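Local coordinates for uncharacterized protein YLR301W (PDB 3RBY) that is of unknown function but interacts with the protein kinase HRR25 and is not essential in yeast, at residues W53-K63 with Q74-N83; N18-S26 with S35-E46. All coordinates share one frame; numbering follows the deposited sequence.

Overall arrangement
Both contacts belong to the same antiparallel sheet, their centres about 18 Å apart. Contact 2 pairs the strands of the 24-27/33-38 hairpin; contact 1 joins 51-57 to 80-81 and 62-66 to 71-76. The two pairings in contact 1 lie at opposite ends of the strand order, and both of its segments run from one to the other, consistent with the sheet curling into a beta-barrel. The contacts meet where strands 33-38 and 51-57 lie side by side: F55 O is 2.8 Å from S35 N, a probable hydrogen bond, and F55 CE1 packs 3.3 Å from R37 NH2. No active site is known. The side chains of Q74 and S25 each lie near a bound triethylene glycol (about 3 Å and 4 Å), probably from the crystallisation liquor.

Contact 1: W53-K63 with Q74-N83; sequences WAFAGTNETVK and QDFNFWLDTN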
loop_
_atom_site.group_PDB
_atom_site.type_symbol
_atom_site.label_atom_id
_atom_site.label_comp_id
_atom_site.label_asym_id
_atom_site.label_seq_id
_atom_site.Cartn_x
_atom_site.Cartn_y
_atom_site.Cartn_z
ATOM N N TRP A 53 4.586 -6.134 -18.194
ATOM C CA TRP A 53 4.339 -7.554 -18.411
ATOM C C TRP A 53 2.870 -7.889 -18.162
ATOM O O TRP A 53 2.110 -7.058 -17.667
ATOM C CB TRP A 53 5.225 -8.322 -17.428
ATOM C CG TRP A 53 5.276 -9.795 -17.690
ATOM C CD1 TRP A 53 5.146 -10.417 -18.897
ATOM C CD2 TRP A 53 5.468 -10.834 -16.722
ATOM N NE1 TRP A 53 5.248 -11.778 -18.741
ATOM C CE2 TRP A 53 5.446 -12.059 -17.415
ATOM C CE3 TRP A 53 5.659 -10.846 -15.337
ATOM C CZ2 TRP A 53 5.605 -13.284 -16.771
ATOM C CZ3 TRP A 53 5.818 -12.062 -14.700
ATOM C CH2 TRP A 53 5.790 -13.264 -15.417
ATOM N N ALA A 54 2.479 -9.109 -18.511
ATOM C CA ALA A 54 1.106 -9.565 -18.320
ATOM C C ALA A 54 1.037 -11.083 -18.428
ATOM O O ALA A 54 1.667 -11.678 -19.302
ATOM C CB ALA A 54 0.183 -8.915 -19.335
ATOM N N PHE A 55 0.272 -11.709 -17.540
ATOM C CA PHE A 55 0.157 -13.160 -17.542
ATOM C C PHE A 55 -1.158 -13.592 -16.914
ATOM O O PHE A 55 -1.830 -12.805 -16.236
ATOM C CB PHE A 55 1.354 -13.831 -16.850
ATOM C CG PHE A 55 1.482 -13.534 -15.365
ATOM C CD1 PHE A 55 2.450 -12.640 -14.899
ATOM C CD2 PHE A 55 0.674 -14.178 -14.432
ATOM C CE1 PHE A 55 2.597 -12.377 -13.528
ATOM C CE2 PHE A 55 0.819 -13.929 -13.055
ATOM C CZ PHE A 55 1.782 -13.023 -12.606
ATOM N N ALA A 56 -1.527 -14.842 -17.168
ATOM C CA ALA A 56 -2.775 -15.392 -16.663
ATOM C C ALA A 56 -2.719 -16.911 -16.768
ATOM O O ALA A 56 -1.907 -17.468 -17.520
ATOM C CB ALA A 56 -3.962 -14.837 -17.445
ATOM N N GLY A 57 -3.566 -17.585 -16.007
ATOM C CA GLY A 57 -3.643 -19.028 -16.089
ATOM C C GLY A 57 -4.877 -19.465 -15.349
ATOM O O GLY A 57 -5.309 -18.802 -14.396
ATOM N N THR A 58 -5.461 -20.569 -15.799
ATOM C CA THR A 58 -6.551 -21.217 -15.069
ATOM C C THR A 58 -5.945 -21.941 -13.870
ATOM O O THR A 58 -4.713 -22.064 -13.779
ATOM C CB THR A 58 -7.340 -22.151 -16.005
ATOM O OG1 THR A 58 -6.409 -22.928 -16.769
ATOM C CG2 THR A 58 -8.205 -21.302 -16.990
ATOM N N ASN A 59 -6.775 -22.390 -12.937
ATOM C CA ASN A 59 -6.228 -22.869 -11.676
ATOM C C ASN A 59 -5.158 -23.965 -11.786
ATOM O O ASN A 59 -4.207 -23.988 -10.990
ATOM C CB ASN A 59 -7.327 -23.254 -10.658
ATOM C CG ASN A 59 -8.346 -24.270 -11.215
ATOM O OD1 ASN A 59 -8.173 -24.835 -12.307
ATOM N ND2 ASN A 59 -9.412 -24.502 -10.448
ATOM N N GLU A 60 -5.283 -24.864 -12.761
ATOM C CA GLU A 60 -4.335 -25.988 -12.833
ATOM C C GLU A 60 -2.929 -25.563 -13.259
ATOM O O GLU A 60 -2.005 -26.372 -13.203
ATOM C CB GLU A 60 -4.842 -27.107 -13.750
ATOM C CG GLU A 60 -4.582 -26.873 -15.239
ATOM C CD GLU A 60 -5.534 -25.847 -15.833
ATOM O OE1 GLU A 60 -6.533 -25.478 -15.156
ATOM O OE2 GLU A 60 -5.283 -25.419 -16.981
ATOM N N THR A 61 -2.755 -24.312 -13.685
ATOM C CA THR A 61 -1.427 -23.872 -14.142
ATOM C C THR A 61 -0.528 -23.355 -13.019
ATOM O O THR A 61 0.593 -22.898 -13.271
ATOM C CB THR A 61 -1.514 -22.804 -15.249
ATOM O OG1 THR A 61 -2.122 -21.612 -14.725
ATOM C CG2 THR A 61 -2.327 -23.338 -16.420
ATOM N N VAL A 62 -1.016 -23.420 -11.785
ATOM C CA VAL A 62 -0.194 -23.019 -10.650
ATOM C C VAL A 62 -0.418 -23.996 -9.506
ATOM O O VAL A 62 -1.560 -24.329 -9.181
ATOM C CB VAL A 62 -0.464 -21.545 -10.213
ATOM C CG1 VAL A 62 -1.959 -21.302 -9.962
ATOM C CG2 VAL A 62 0.349 -21.187 -8.983
ATOM N N LYS A 63 0.672 -24.476 -8.917
ATOM C CA LYS A 63 0.560 -25.365 -7.774
ATOM C C LYS A 63 0.806 -24.554 -6.529
ATOM O O LYS A 63 1.933 -24.150 -6.243
ATOM C CB LYS A 63 1.557 -26.530 -7.836
ATOM C CG LYS A 63 1.746 -27.141 -9.218
ATOM C CD LYS A 63 3.099 -27.897 -9.280
ATOM C CE LYS A 63 3.655 -28.033 -10.707
ATOM N NZ LYS A 63 4.503 -26.872 -11.118
ATOM N N GLN A 74 4.113 -21.092 -4.700
ATOM C CA GLN A 74 3.306 -21.103 -5.890
ATOM C C GLN A 74 4.221 -21.350 -7.066
ATOM O O GLN A 74 5.179 -20.599 -7.308
ATOM C CB GLN A 74 2.533 -19.786 -6.029
ATOM C CG GLN A 74 1.591 -19.517 -4.861
ATOM C CD GLN A 74 0.543 -18.462 -5.199
ATOM O OE1 GLN A 74 -0.177 -18.589 -6.189
ATOM N NE2 GLN A 74 0.476 -17.400 -4.394
ATOM N N ASP A 75 3.923 -22.417 -7.792
ATOM C CA ASP A 75 4.751 -22.833 -8.903
ATOM C C ASP A 75 3.981 -22.601 -10.176
ATOM O O ASP A 75 2.950 -23.234 -10.428
ATOM C CB ASP A 75 5.162 -24.278 -8.681
ATOM C CG ASP A 75 5.873 -24.449 -7.358
ATOM O OD1 ASP A 75 5.500 -25.344 -6.574
ATOM O OD2 ASP A 75 6.795 -23.643 -7.084
ATOM N N PHE A 76 4.451 -21.630 -10.947
ATOM C CA PHE A 76 3.702 -21.168 -12.110
ATOM C C PHE A 76 4.200 -21.756 -13.410
ATOM O O PHE A 76 5.400 -21.759 -13.689
ATOM C CB PHE A 76 3.762 -19.640 -12.234
ATOM C CG PHE A 76 3.004 -18.911 -11.158
ATOM C CD1 PHE A 76 3.645 -18.499 -10.003
ATOM C CD2 PHE A 76 1.652 -18.627 -11.309
ATOM C CE1 PHE A 76 2.952 -17.826 -9.009
ATOM C CE2 PHE A 76 0.949 -17.954 -10.315
ATOM C CZ PHE A 76 1.597 -17.554 -9.167
ATOM N N ASN A 77 3.257 -22.233 -14.208
ATOM C CA ASN A 77 3.493 -22.469 -15.629
ATOM C C ASN A 77 2.447 -21.699 -16.418
ATOM O O ASN A 77 1.354 -22.210 -16.694
ATOM C CB ASN A 77 3.460 -23.969 -15.960
ATOM C CG ASN A 77 4.676 -24.698 -15.426
ATOM O OD1 ASN A 77 4.625 -25.295 -14.350
ATOM N ND2 ASN A 77 5.793 -24.618 -16.158
ATOM N N PHE A 78 2.777 -20.460 -16.759
ATOM C CA PHE A 78 1.786 -19.526 -17.290
ATOM C C PHE A 78 1.069 -20.001 -18.548
ATOM O O PHE A 78 1.656 -20.633 -19.431
ATOM C CB PHE A 78 2.444 -18.166 -17.541
ATOM C CG PHE A 78 3.092 -17.591 -16.312
ATOM C CD1 PHE A 78 4.469 -17.432 -16.236
ATOM C CD2 PHE A 78 2.319 -17.253 -15.212
ATOM C CE1 PHE A 78 5.061 -16.912 -15.088
ATOM C CE2 PHE A 78 2.900 -16.739 -14.062
ATOM C CZ PHE A 78 4.275 -16.570 -13.998
ATOM N N TRP A 79 -0.216 -19.697 -18.622
ATOM C CA TRP A 79 -0.975 -19.912 -19.851
ATOM C C TRP A 79 -0.691 -18.737 -20.800
ATOM O O TRP A 79 -0.152 -18.910 -21.902
ATOM C CB TRP A 79 -2.468 -19.994 -19.515
ATOM C CG TRP A 79 -3.342 -20.271 -20.694
ATOM C CD1 TRP A 79 -2.990 -20.917 -21.847
ATOM C CD2 TRP A 79 -4.714 -19.883 -20.852
ATOM N NE1 TRP A 79 -4.066 -20.964 -22.706
ATOM C CE2 TRP A 79 -5.135 -20.341 -22.118
ATOM C CE3 TRP A 79 -5.631 -19.212 -20.038
ATOM C CZ2 TRP A 79 -6.435 -20.144 -22.590
ATOM C CZ3 TRP A 79 -6.921 -19.019 -20.505
ATOM C CH2 TRP A 79 -7.311 -19.482 -21.774
ATOM N N LEU A 80 -1.068 -17.536 -20.360
ATOM C CA LEU A 80 -0.645 -16.301 -21.015
ATOM C C LEU A 80 0.690 -15.859 -20.428
ATOM O O LEU A 80 0.823 -15.753 -19.211
ATOM C CB LEU A 80 -1.683 -15.200 -20.756
ATOM C CG LEU A 80 -1.770 -13.929 -21.609
ATOM C CD1 LEU A 80 -2.000 -12.712 -20.711
ATOM C CD2 LEU A 80 -0.544 -13.733 -22.484
ATOM N N ASP A 81 1.674 -15.607 -21.289
ATOM C CA ASP A 81 2.924 -14.946 -20.890
ATOM C C ASP A 81 3.403 -14.071 -22.051
ATOM O O ASP A 81 3.979 -14.579 -23.018
ATOM C CB ASP A 81 3.991 -15.971 -20.531
ATOM C CG ASP A 81 5.299 -15.331 -20.101
ATOM O OD1 ASP A 81 5.532 -14.144 -20.431
ATOM O OD2 ASP A 81 6.109 -16.026 -19.439
ATOM N N THR A 82 3.158 -12.766 -21.976
ATOM C CA THR A 82 3.450 -11.908 -23.125
ATOM C C THR A 82 4.908 -12.029 -23.580
ATOM O O THR A 82 5.223 -11.806 -24.750
ATOM C CB THR A 82 3.088 -10.427 -22.871
ATOM O OG1 THR A 82 3.772 -9.952 -21.699
ATOM C CG2 THR A 82 1.575 -10.262 -22.708
ATOM N N ASN A 83 5.795 -12.390 -22.662
ATOM C CA ASN A 83 7.170 -12.675 -23.053
ATOM C C ASN A 83 7.218 -13.782 -24.097
ATOM O O ASN A 83 7.732 -13.582 -25.196
ATOM C CB ASN A 83 8.032 -13.066 -21.846
ATOM C CG ASN A 83 8.252 -11.910 -20.876
ATOM O OD1 ASN A 83 8.150 -10.725 -21.242
ATOM N ND2 ASN A 83 8.568 -12.253 -19.623
HETATM O O HOH W 1 3.666 -24.852 -4.681
HETATM O O HOH W 2 2.598 -25.373 -12.262
#
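W53 meets D81 edge-on: NE1 donates to OD1 at 2.9 Å, with the oxygen almost in the indole plane but approached from above the plane of the carboxylate. D81 is the N-cap of helix 82-86, and the same OD1 takes a weak capping bond from N83 N. The N83 amide lies nearly parallel over one indole face, ND2 and NE1 being two donors that merely pack. With CG anti to the backbone N (chi1 -169°), W53 also sends its benzo edge toward the face of F78, an offset edge-to-face pair with planes at 90° and centroids 5.5 Å apart. F78 CE2 in turn sits over a face of F55, 3.4 Å from CD2, the rings tilted by 39°, which completes a three-ring aromatic cluster. The backbones form two antiparallel pairings whose register differs by two residues. A classic beta bulge ends the first, L80 N and, more weakly, W79 N both donating to A56 O. In the second, V62 points CG2 over the F76 ring, 3.7 Å from its centroid, a CH-pi contact; Y33 meets F76 edge-to-face. K63 NZ forms a salt bridge with E95; water 2 accepts from NZ (2.7 Å) and could donate to D75 O.

Contact 2: N18-S26 with S35-E46; sequences NERTFTLSS and SLRPFVKPSGDE
L24 and L36 pair across two strand segments that run antiparallel at 167° with their axes 5.2 Å apart, the arms of a beta hairpin, although both bonds, L24 N to L36 O and L36 N to L24 O, are weak at 3.4 Å. Firmer backbone bonds carry the pairing beyond strand 24-27: F22 N donates to P38 O, and V40 N to R20 O. R20, bent at chi3 (53°), lays its guanidinium flat on the F39 ring, centres 4.5 Å apart and planes 26° from parallel. Its NH1 points edgewise into E46 OE2, a salt bridge of 2.6 Å on the oxygen's syn side. S43 N reaches the same oxygen from the anti side, so OE2 has two donors. V40 also packs against N146 of the second subunit. S25 OG and S35 OG, in the neighbouring non-hydrogen-bonded pair, share a hydrogen bond of 2.8 Å. R37 grips S35 OG side-on with NE and NH2, the oxygen lying in the guanidinium plane, while NH1 is salt-bridged to E128. T23 crosses the aliphatic part of R37, OG1 3.1 Å from R37 CB as it donates to T21 OG1, which in turn donates to E19 OE2 at 2.5 Å.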
loop_
_atom_site.group_PDB
_atom_site.type_symbol
_atom_site.label_atom_id
_atom_site.label_comp_id
_atom_site.label_asym_id
_atom_site.label_seq_id
_atom_site.Cartn_x
_atom_site.Cartn_y
_atom_site.Cartn_z
ATOM N N ASN A 18 11.600 -0.290 -7.067
ATOM C CA ASN A 18 10.882 0.778 -7.752
ATOM C C ASN A 18 9.492 0.247 -8.068
ATOM O O ASN A 18 9.214 -0.935 -7.862
ATOM C CB ASN A 18 11.592 1.150 -9.054
ATOM C CG ASN A 18 11.083 2.462 -9.656
ATOM O OD1 ASN A 18 11.441 2.812 -10.785
ATOM N ND2 ASN A 18 10.254 3.195 -8.906
ATOM N N GLU A 19 8.611 1.101 -8.568
ATOM C CA GLU A 19 7.315 0.616 -9.020
ATOM C C GLU A 19 6.853 1.478 -10.187
ATOM O O GLU A 19 6.324 2.576 -9.977
ATOM C CB GLU A 19 6.277 0.601 -7.879
ATOM C CG GLU A 19 4.887 0.124 -8.296
ATOM C CD GLU A 19 4.935 -1.249 -8.958
ATOM O OE1 GLU A 19 4.951 -2.263 -8.222
ATOM O OE2 GLU A 19 4.989 -1.311 -10.209
ATOM N N ARG A 20 7.049 0.974 -11.412
ATOM C CA ARG A 20 6.709 1.742 -12.616
ATOM C C ARG A 20 5.306 1.442 -13.151
ATOM O O ARG A 20 4.871 2.027 -14.158
ATOM C CB ARG A 20 7.767 1.537 -13.731
ATOM C CG ARG A 20 9.188 2.056 -13.385
ATOM C CD ARG A 20 10.076 2.279 -14.643
ATOM N NE ARG A 20 9.399 3.138 -15.623
ATOM C CZ ARG A 20 9.098 2.764 -16.868
ATOM N NH1 ARG A 20 8.449 3.596 -17.681
ATOM N NH2 ARG A 20 9.453 1.561 -17.304
ATOM N N THR A 21 4.584 0.545 -12.479
ATOM C CA THR A 21 3.299 0.062 -13.001
ATOM C C THR A 21 2.127 0.345 -12.071
ATOM O O THR A 21 2.326 0.649 -10.882
ATOM C CB THR A 21 3.317 -1.462 -13.161
ATOM O OG1 THR A 21 3.268 -2.068 -11.863
ATOM C CG2 THR A 21 4.580 -1.932 -13.866
ATOM N N PHE A 22 0.924 0.097 -12.579
ATOM C CA PHE A 22 -0.291 0.058 -11.775
ATOM C C PHE A 22 -0.799 -1.387 -11.840
ATOM O O PHE A 22 -1.846 -1.662 -12.425
ATOM C CB PHE A 22 -1.340 1.021 -12.327
ATOM C CG PHE A 22 -2.651 0.974 -11.596
ATOM C CD1 PHE A 22 -3.782 1.561 -12.135
ATOM C CD2 PHE A 22 -2.751 0.340 -10.368
ATOM C CE1 PHE A 22 -4.989 1.520 -11.463
ATOM C CE2 PHE A 22 -3.956 0.295 -9.692
ATOM C CZ PHE A 22 -5.076 0.886 -10.240
ATOM N N THR A 23 -0.035 -2.304 -11.246
ATOM C CA THR A 23 -0.290 -3.726 -11.330
ATOM C C THR A 23 -1.358 -4.199 -10.332
ATOM O O THR A 23 -1.305 -3.893 -9.128
ATOM C CB THR A 23 1.002 -4.511 -11.095
ATOM O OG1 THR A 23 1.872 -4.304 -12.206
ATOM C CG2 THR A 23 0.714 -6.028 -10.934
ATOM N N LEU A 24 -2.311 -4.970 -10.843
ATOM C CA LEU A 24 -3.309 -5.636 -10.023
ATOM C C LEU A 24 -3.272 -7.112 -10.398
ATOM O O LEU A 24 -3.278 -7.450 -11.592
ATOM C CB LEU A 24 -4.711 -5.067 -10.297
ATOM C CG LEU A 24 -5.108 -3.717 -9.676
ATOM C CD1 LEU A 24 -6.505 -3.294 -10.084
ATOM C CD2 LEU A 24 -5.025 -3.757 -8.159
ATOM N N SER A 25 -3.228 -7.991 -9.399
ATOM C CA SER A 25 -3.398 -9.428 -9.645
ATOM C C SER A 25 -4.744 -9.903 -9.116
ATOM O O SER A 25 -5.076 -9.679 -7.946
ATOM C CB SER A 25 -2.267 -10.239 -9.021
ATOM O OG SER A 25 -1.019 -9.978 -9.661
ATOM N N SER A 26 -5.523 -10.541 -9.989
ATOM C CA SER A 26 -6.808 -11.106 -9.603
ATOM C C SER A 26 -6.708 -12.624 -9.440
ATOM O O SER A 26 -6.336 -13.341 -10.385
ATOM C CB SER A 26 -7.888 -10.782 -10.645
ATOM O OG SER A 26 -7.897 -9.410 -10.984
ATOM N N SER A 35 -2.748 -11.184 -14.181
ATOM C CA SER A 35 -1.989 -10.062 -13.653
ATOM C C SER A 35 -1.647 -9.090 -14.785
ATOM O O SER A 35 -0.867 -9.434 -15.678
ATOM C CB SER A 35 -0.716 -10.551 -12.945
ATOM O OG SER A 35 -0.057 -9.495 -12.259
ATOM N N LEU A 36 -2.252 -7.896 -14.766
ATOM C CA LEU A 36 -1.993 -6.868 -15.783
ATOM C C LEU A 36 -1.066 -5.818 -15.186
ATOM O O LEU A 36 -1.292 -5.361 -14.055
ATOM C CB LEU A 36 -3.293 -6.227 -16.273
ATOM C CG LEU A 36 -4.274 -7.231 -16.884
ATOM C CD1 LEU A 36 -5.542 -6.542 -17.411
ATOM C CD2 LEU A 36 -3.580 -8.035 -17.989
ATOM N N ARG A 37 -0.009 -5.453 -15.918
ATOM C CA ARG A 37 1.024 -4.563 -15.357
ATOM C C ARG A 37 1.304 -3.328 -16.222
ATOM O O ARG A 37 2.443 -3.078 -16.621
ATOM C CB ARG A 37 2.300 -5.366 -15.054
ATOM C CG ARG A 37 1.968 -6.699 -14.314
ATOM C CD ARG A 37 3.155 -7.389 -13.626
ATOM N NE ARG A 37 2.662 -8.441 -12.740
ATOM C CZ ARG A 37 3.401 -9.187 -11.922
ATOM N NH1 ARG A 37 4.714 -9.025 -11.858
ATOM N NH2 ARG A 37 2.811 -10.099 -11.149
ATOM N N PRO A 38 0.258 -2.534 -16.492
ATOM C CA PRO A 38 0.419 -1.347 -17.348
ATOM C C PRO A 38 1.371 -0.353 -16.693
ATOM O O PRO A 38 1.287 -0.170 -15.480
ATOM C CB PRO A 38 -0.999 -0.761 -17.401
ATOM C CG PRO A 38 -1.626 -1.202 -16.103
ATOM C CD PRO A 38 -1.033 -2.549 -15.781
ATOM N N PHE A 39 2.275 0.254 -17.460
ATOM C CA PHE A 39 3.098 1.351 -16.934
ATOM C C PHE A 39 2.226 2.548 -16.574
ATOM O O PHE A 39 1.186 2.777 -17.214
ATOM C CB PHE A 39 4.107 1.816 -17.979
ATOM C CG PHE A 39 5.150 0.803 -18.307
ATOM C CD1 PHE A 39 5.227 0.256 -19.581
ATOM C CD2 PHE A 39 6.061 0.397 -17.339
ATOM C CE1 PHE A 39 6.215 -0.678 -19.878
ATOM C CE2 PHE A 39 7.037 -0.534 -17.618
ATOM C CZ PHE A 39 7.124 -1.075 -18.885
ATOM N N VAL A 40 2.650 3.318 -15.571
ATOM C CA VAL A 40 1.921 4.539 -15.200
ATOM C C VAL A 40 2.339 5.692 -16.106
ATOM O O VAL A 40 1.488 6.449 -16.612
ATOM C CB VAL A 40 2.160 4.943 -13.743
ATOM C CG1 VAL A 40 1.482 6.270 -13.462
ATOM C CG2 VAL A 40 1.634 3.854 -12.794
ATOM N N LYS A 41 3.655 5.809 -16.294
ATOM C CA LYS A 41 4.243 6.810 -17.176
ATOM C C LYS A 41 5.133 6.160 -18.243
ATOM O O LYS A 41 6.368 6.180 -18.151
ATOM C CB LYS A 41 5.018 7.845 -16.361
ATOM C CG LYS A 41 4.133 8.698 -15.457
ATOM C CD LYS A 41 4.944 9.776 -14.741
ATOM C CE LYS A 41 4.515 9.896 -13.276
ATOM N NZ LYS A 41 5.455 10.732 -12.464
ATOM N N PRO A 42 4.496 5.580 -19.255
ATOM C CA PRO A 42 5.221 4.908 -20.335
ATOM C C PRO A 42 5.956 5.901 -21.230
ATOM O O PRO A 42 5.440 6.983 -21.506
ATOM C CB PRO A 42 4.106 4.221 -21.124
ATOM C CG PRO A 42 2.909 5.067 -20.884
ATOM C CD PRO A 42 3.039 5.569 -19.476
ATOM N N SER A 43 7.150 5.527 -21.676
ATOM C CA SER A 43 7.929 6.370 -22.572
ATOM C C SER A 43 7.445 6.200 -24.006
ATOM O O SER A 43 6.618 5.336 -24.292
ATOM C CB SER A 43 9.415 6.023 -22.474
ATOM O OG SER A 43 9.703 4.819 -23.163
ATOM N N GLY A 44 7.965 7.027 -24.906
ATOM C CA GLY A 44 7.595 6.948 -26.307
ATOM C C GLY A 44 7.853 5.572 -26.886
ATOM O O GLY A 44 7.091 5.085 -27.720
ATOM N N ASP A 45 8.933 4.942 -26.437
ATOM C CA ASP A 45 9.308 3.619 -26.920
ATOM C C ASP A 45 8.259 2.596 -26.481
ATOM O O ASP A 45 7.922 1.663 -27.217
ATOM C CB ASP A 45 10.672 3.201 -26.367
ATOM C CG ASP A 45 11.836 3.743 -27.195
ATOM O OD1 ASP A 45 12.957 3.860 -26.641
ATOM O OD2 ASP A 45 11.630 4.053 -28.395
ATOM N N GLU A 46 7.729 2.776 -25.278
ATOM C CA GLU A 46 6.845 1.759 -24.743
ATOM C C GLU A 46 5.354 2.069 -24.900
ATOM O O GLU A 46 4.512 1.320 -24.419
ATOM C CB GLU A 46 7.244 1.357 -23.303
ATOM C CG GLU A 46 7.148 2.445 -22.272
ATOM C CD GLU A 46 8.166 2.309 -21.118
ATOM O OE1 GLU A 46 9.011 1.377 -21.087
ATOM O OE2 GLU A 46 8.114 3.171 -20.220
HETATM O O HOH W 3 5.789 4.571 -15.418
#